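Local atomic coordinates of acetyltransferase, GNAT family (Listeria monocytogenes str. 4b, PDB entry 2OH1), a protein that probably transfers an acetyl group from acetyl-CoA to an acceptor not yet identified, as a member of the GNAT acetyltransferase family. Residues E66-E71 with I125-K130; D29-T34 with A80-K85. One frame throughout, in Å; residues are numbered along the deposited sequence. Where two conformers were deposited one is given.

Contact 1: E66-E71 with I125-K130; sequences EVALFE and IYFAEK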
# COMPACT_ATOMS: atom_id res chain seq x y z
N GLU A 66 0.47 5.97 9.41
CA GLU A 66 -0.02 5.09 8.37
C GLU A 66 0.45 5.47 6.98
O GLU A 66 -0.06 4.89 6.00
CB GLU A 66 -1.57 5.05 8.45
CG GLU A 66 -2.02 4.24 9.65
CD GLU A 66 -3.53 4.15 9.90
OE1 GLU A 66 -4.28 5.02 9.43
OE2 GLU A 66 -3.99 3.19 10.56
N VAL A 67 1.33 6.48 6.85
CA VAL A 67 1.90 6.86 5.58
C VAL A 67 3.40 6.69 5.62
O VAL A 67 4.09 7.32 6.43
CB VAL A 67 1.58 8.30 5.23
CG1 VAL A 67 2.11 8.60 3.80
CG2 VAL A 67 0.10 8.62 5.28
N ALA A 68 3.95 5.87 4.75
CA ALA A 68 5.40 5.67 4.65
C ALA A 68 5.89 6.28 3.36
O ALA A 68 5.24 6.09 2.31
CB ALA A 68 5.73 4.20 4.67
N LEU A 69 6.98 7.06 3.41
CA LEU A 69 7.55 7.74 2.29
C LEU A 69 8.90 7.12 1.95
O LEU A 69 9.68 6.81 2.83
CB LEU A 69 7.78 9.20 2.67
CG LEU A 69 6.49 9.95 3.10
CD1 LEU A 69 6.88 11.44 3.42
CD2 LEU A 69 5.39 9.82 2.07
N PHE A 70 9.18 7.04 0.66
CA PHE A 70 10.38 6.36 0.11
C PHE A 70 11.04 7.41 -0.77
O PHE A 70 10.44 7.85 -1.76
CB PHE A 70 9.95 5.11 -0.68
CG PHE A 70 9.31 4.10 0.19
CD1 PHE A 70 7.96 4.23 0.52
CD2 PHE A 70 10.06 3.07 0.73
CE1 PHE A 70 7.39 3.31 1.41
CE2 PHE A 70 9.44 2.14 1.64
CZ PHE A 70 8.12 2.30 1.96
N GLU A 71 12.21 7.88 -0.34
CA GLU A 71 12.89 9.01 -0.96
C GLU A 71 14.31 8.64 -1.44
O GLU A 71 14.98 7.80 -0.81
CB GLU A 71 12.92 10.18 0.02
CG GLU A 71 11.56 10.72 0.38
CD GLU A 71 11.61 11.74 1.52
OE1 GLU A 71 12.34 11.54 2.49
OE2 GLU A 71 10.88 12.76 1.42
N ILE A 125 6.27 -2.88 0.35
CA ILE A 125 5.50 -3.87 1.12
C ILE A 125 6.42 -4.57 2.15
O ILE A 125 6.00 -4.77 3.29
CB ILE A 125 4.91 -4.88 0.17
CG1 ILE A 125 3.86 -4.20 -0.72
CG2 ILE A 125 4.29 -6.12 0.95
CD1 ILE A 125 3.35 -5.04 -1.83
N TYR A 126 7.64 -4.91 1.80
CA TYR A 126 8.60 -5.51 2.72
C TYR A 126 8.81 -4.64 3.97
O TYR A 126 8.96 -5.14 5.10
CB TYR A 126 9.92 -5.74 2.02
CG TYR A 126 10.94 -6.43 2.90
CD1 TYR A 126 10.73 -7.73 3.37
CD2 TYR A 126 12.12 -5.78 3.28
CE1 TYR A 126 11.66 -8.37 4.17
CE2 TYR A 126 13.06 -6.41 4.08
CZ TYR A 126 12.82 -7.70 4.53
OH TYR A 126 13.75 -8.33 5.34
N PHE A 127 8.83 -3.32 3.78
CA PHE A 127 8.93 -2.42 4.91
C PHE A 127 7.70 -2.58 5.88
O PHE A 127 7.85 -2.60 7.10
CB PHE A 127 9.12 -0.97 4.42
CG PHE A 127 9.11 0.02 5.49
CD1 PHE A 127 10.26 0.24 6.25
CD2 PHE A 127 7.95 0.69 5.83
CE1 PHE A 127 10.23 1.18 7.29
CE2 PHE A 127 7.92 1.63 6.83
CZ PHE A 127 9.04 1.87 7.57
N ALA A 128 6.51 -2.71 5.30
CA ALA A 128 5.28 -2.92 6.09
C ALA A 128 5.41 -4.26 6.87
O ALA A 128 4.96 -4.34 8.03
CB ALA A 128 4.01 -2.89 5.18
N GLU A 129 5.91 -5.30 6.19
CA GLU A 129 6.15 -6.61 6.81
C GLU A 129 7.06 -6.44 8.02
O GLU A 129 6.74 -6.93 9.10
CB GLU A 129 6.76 -7.59 5.82
CG GLU A 129 5.85 -7.93 4.63
CD GLU A 129 6.57 -8.79 3.58
OE1 GLU A 129 7.37 -9.66 3.97
OE2 GLU A 129 6.27 -8.62 2.36
N LYS A 130 8.16 -5.73 7.84
CA LYS A 130 9.12 -5.45 8.95
C LYS A 130 8.47 -4.69 10.09
O LYS A 130 8.68 -5.05 11.24
CB LYS A 130 10.35 -4.73 8.43
CG LYS A 130 11.25 -5.62 7.65
CD LYS A 130 12.39 -4.82 6.94
CE LYS A 130 13.69 -5.63 6.90

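Contact 2: D29-T34 with A80-K85; sequences DLMIDT and AMIIRK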
# COMPACT_ATOMS: atom_id res chain seq x y z
N ASP A 29 -0.40 16.28 -3.55
CA ASP A 29 -0.05 16.51 -4.96
C ASP A 29 0.21 15.20 -5.63
O ASP A 29 -0.27 14.94 -6.76
CB ASP A 29 1.17 17.39 -5.13
CG ASP A 29 0.86 18.86 -5.02
OD1 ASP A 29 -0.33 19.29 -5.03
OD2 ASP A 29 1.87 19.60 -4.86
N LEU A 30 0.89 14.31 -4.92
CA LEU A 30 1.12 12.97 -5.39
C LEU A 30 -0.19 12.14 -5.65
O LEU A 30 -0.30 11.40 -6.66
CB LEU A 30 2.02 12.23 -4.46
CG LEU A 30 2.38 10.80 -4.82
CD1 LEU A 30 3.00 10.65 -6.25
CD2 LEU A 30 3.29 10.01 -3.82
N MSE A 31 -1.15 12.28 -4.75
CA MSE A 31 -2.47 11.64 -4.87
C MSE A 31 -3.14 12.14 -6.13
O MSE A 31 -3.53 11.34 -6.97
CB MSE A 31 -3.34 11.88 -3.64
CG MSE A 31 -2.74 11.25 -2.40
SE MSE A 31 -3.85 11.37 -0.85
CE MSE A 31 -3.24 9.78 0.09
N ILE A 32 -3.24 13.47 -6.24
CA ILE A 32 -3.90 14.15 -7.37
C ILE A 32 -3.28 13.68 -8.65
O ILE A 32 -4.00 13.27 -9.61
CB ILE A 32 -3.79 15.68 -7.28
CG1 ILE A 32 -4.66 16.28 -6.19
CG2 ILE A 32 -4.17 16.36 -8.67
CD1 ILE A 32 -4.26 17.72 -5.77
N ASP A 33 -1.96 13.64 -8.71
CA ASP A 33 -1.24 13.31 -9.93
C ASP A 33 -1.43 11.81 -10.28
O ASP A 33 -1.63 11.47 -11.47
CB ASP A 33 0.27 13.71 -9.87
CG ASP A 33 0.47 15.24 -9.80
OD1 ASP A 33 -0.43 16.04 -10.13
OD2 ASP A 33 1.55 15.66 -9.37
N THR A 34 -1.45 10.94 -9.26
CA THR A 34 -1.66 9.54 -9.46
C THR A 34 -3.11 9.27 -9.98
O THR A 34 -3.32 8.43 -10.90
CB THR A 34 -1.41 8.72 -8.21
OG1 THR A 34 -0.10 9.00 -7.71
CG2 THR A 34 -1.46 7.24 -8.54
N ALA A 80 5.10 6.33 -2.08
CA ALA A 80 4.39 6.48 -0.83
C ALA A 80 3.43 5.35 -0.67
O ALA A 80 2.81 4.93 -1.66
CB ALA A 80 3.68 7.85 -0.75
N MSE A 81 3.25 4.91 0.55
CA MSE A 81 2.41 3.81 0.87
C MSE A 81 1.45 4.18 2.00
O MSE A 81 1.89 4.70 3.03
CB MSE A 81 3.26 2.66 1.29
CG MSE A 81 2.50 1.43 1.70
SE MSE A 81 3.55 -0.17 1.95
CE MSE A 81 4.63 0.49 3.34
N ILE A 82 0.17 3.87 1.78
CA ILE A 82 -0.91 4.04 2.72
C ILE A 82 -1.23 2.70 3.31
O ILE A 82 -1.58 1.70 2.64
CB ILE A 82 -2.16 4.70 2.08
CG1 ILE A 82 -1.77 6.00 1.32
CG2 ILE A 82 -3.20 4.96 3.18
CD1 ILE A 82 -0.85 7.01 2.07
N ILE A 83 -1.11 2.65 4.60
CA ILE A 83 -1.66 1.49 5.24
C ILE A 83 -2.76 1.81 6.24
O ILE A 83 -3.04 2.98 6.57
CB ILE A 83 -0.61 0.75 5.92
CG1 ILE A 83 -0.25 1.42 7.25
CG2 ILE A 83 0.62 0.57 5.05
CD1 ILE A 83 0.84 0.55 7.95
N ARG A 84 -3.38 0.77 6.73
CA ARG A 84 -4.24 0.93 7.86
C ARG A 84 -3.69 -0.04 8.91
O ARG A 84 -3.49 -1.23 8.60
CB ARG A 84 -5.66 0.58 7.54
CG ARG A 84 -6.32 1.57 6.61
CD ARG A 84 -6.13 3.06 7.09
NE ARG A 84 -7.23 3.86 6.54
CZ ARG A 84 -8.45 3.93 7.04
NH1 ARG A 84 -8.77 3.30 8.16
NH2 ARG A 84 -9.36 4.63 6.42
N LYS A 85 -3.39 0.45 10.11
CA LYS A 85 -2.85 -0.41 11.17
C LYS A 85 -3.92 -1.18 11.96
O LYS A 85 -3.60 -2.03 12.76
CB LYS A 85 -1.97 0.41 12.09
CG LYS A 85 -0.69 0.83 11.46
CD LYS A 85 0.10 1.44 12.58
CE LYS A 85 1.09 2.42 12.19
NZ LYS A 85 1.57 2.98 13.50

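Contact 1: E66-E71 with I125-K130
Within these two segments the polar bonds are those of the helix that carries F127, whose ring meets A68 and F70: E129 N gives a 2.9 Å bond to I125 O, and K130 N one of the same length to Y126 O. The contact itself is apolar. F70 turns its ring edge to the ring face of F127 in an offset T-shaped pair. The planes stand at 90°, with the centroids 5.9 Å apart. F70 CZ comes 4.2 Å from F127 CD2. F127 CB sits at the edge of the F70 ring, near its plane, 4.2 Å from CE2 of F70. F127 has CG anti to its backbone N (chi1 175°), which carries the ring from the helix toward the strand. This is helix-on-sheet packing of the GNAT fold, with helix 120-134 against one face of the central mixed sheet. Further along the F127 ring, CE2 lies 4.0 Å from A68 CB. A68 points its methyl at the helix. V16 of the adjoining strand 12-18 touches both aromatic side chains. A128 packs on M81 of strand 77-84.

Contact 2: D29-T34 with A80-K85
L30 and A80 form the close part of this contact. L30 CD2 lies 3.8 Å from A80 CB, and both side chains leave the backbone toward the other segment. With chi1 at -179° the CG of L30 lies opposite the backbone N, and the branched end reaches from helix 24-40 to strand 77-84. The small A80 side chain lets the leucine methyl come near the strand. A second, looser touch runs from M31, a selenomethionine, to I82. Their ends meet tip to tip, M31 CE being 4.2 Å from I82 CD1. The M31 chain is extended beyond CG (chi2 -175°) and so spans the distance. Both residues were modelled in two conformers, so this approach is doubtful in detail. F53 and V55 also touch M31.

The helix face bearing D29 and D33 is exposed to solvent. L30 is itself partly exposed, and an unidentified bound molecule lies about 3 Å from its side chain. It probably came from the crystallisation liquor, although such molecules can mark a pocket. Within the helix, L30 O accepts two bonds from opposite faces of its plane. T34 OG1 donates at 2.6 Å and T34 N at 2.9 Å. The hydroxyl is thus tied back to its own helix.

This is one of the helix-to-sheet layers of the GNAT fold. No hydrogen bond or ion pair crosses between the segments, so the chemistry implies that apolar contact between methyl groups, not directional bonding, joins them here.

How the contacts relate
From the N terminus, the chain enters contact 2 at helix 24-40 and contact 1 at strand 67-71. It then turns back into strand 77-84, where A80-K85 closes the loop of contact 2. Contact 1 closes later, at helix 120-134. The two loops therefore cross. Strands 67-71 and 77-84 are antiparallel neighbours in one sheet. E66 O accepts from I83 N, and E66 OE2 from K85 N, both probable hydrogen bonds of 2.8 Å. V67 also packs on I82. Contact 1 ties helix 120-134 to one face of the sheet, and contact 2 ties helix 24-40 to the other.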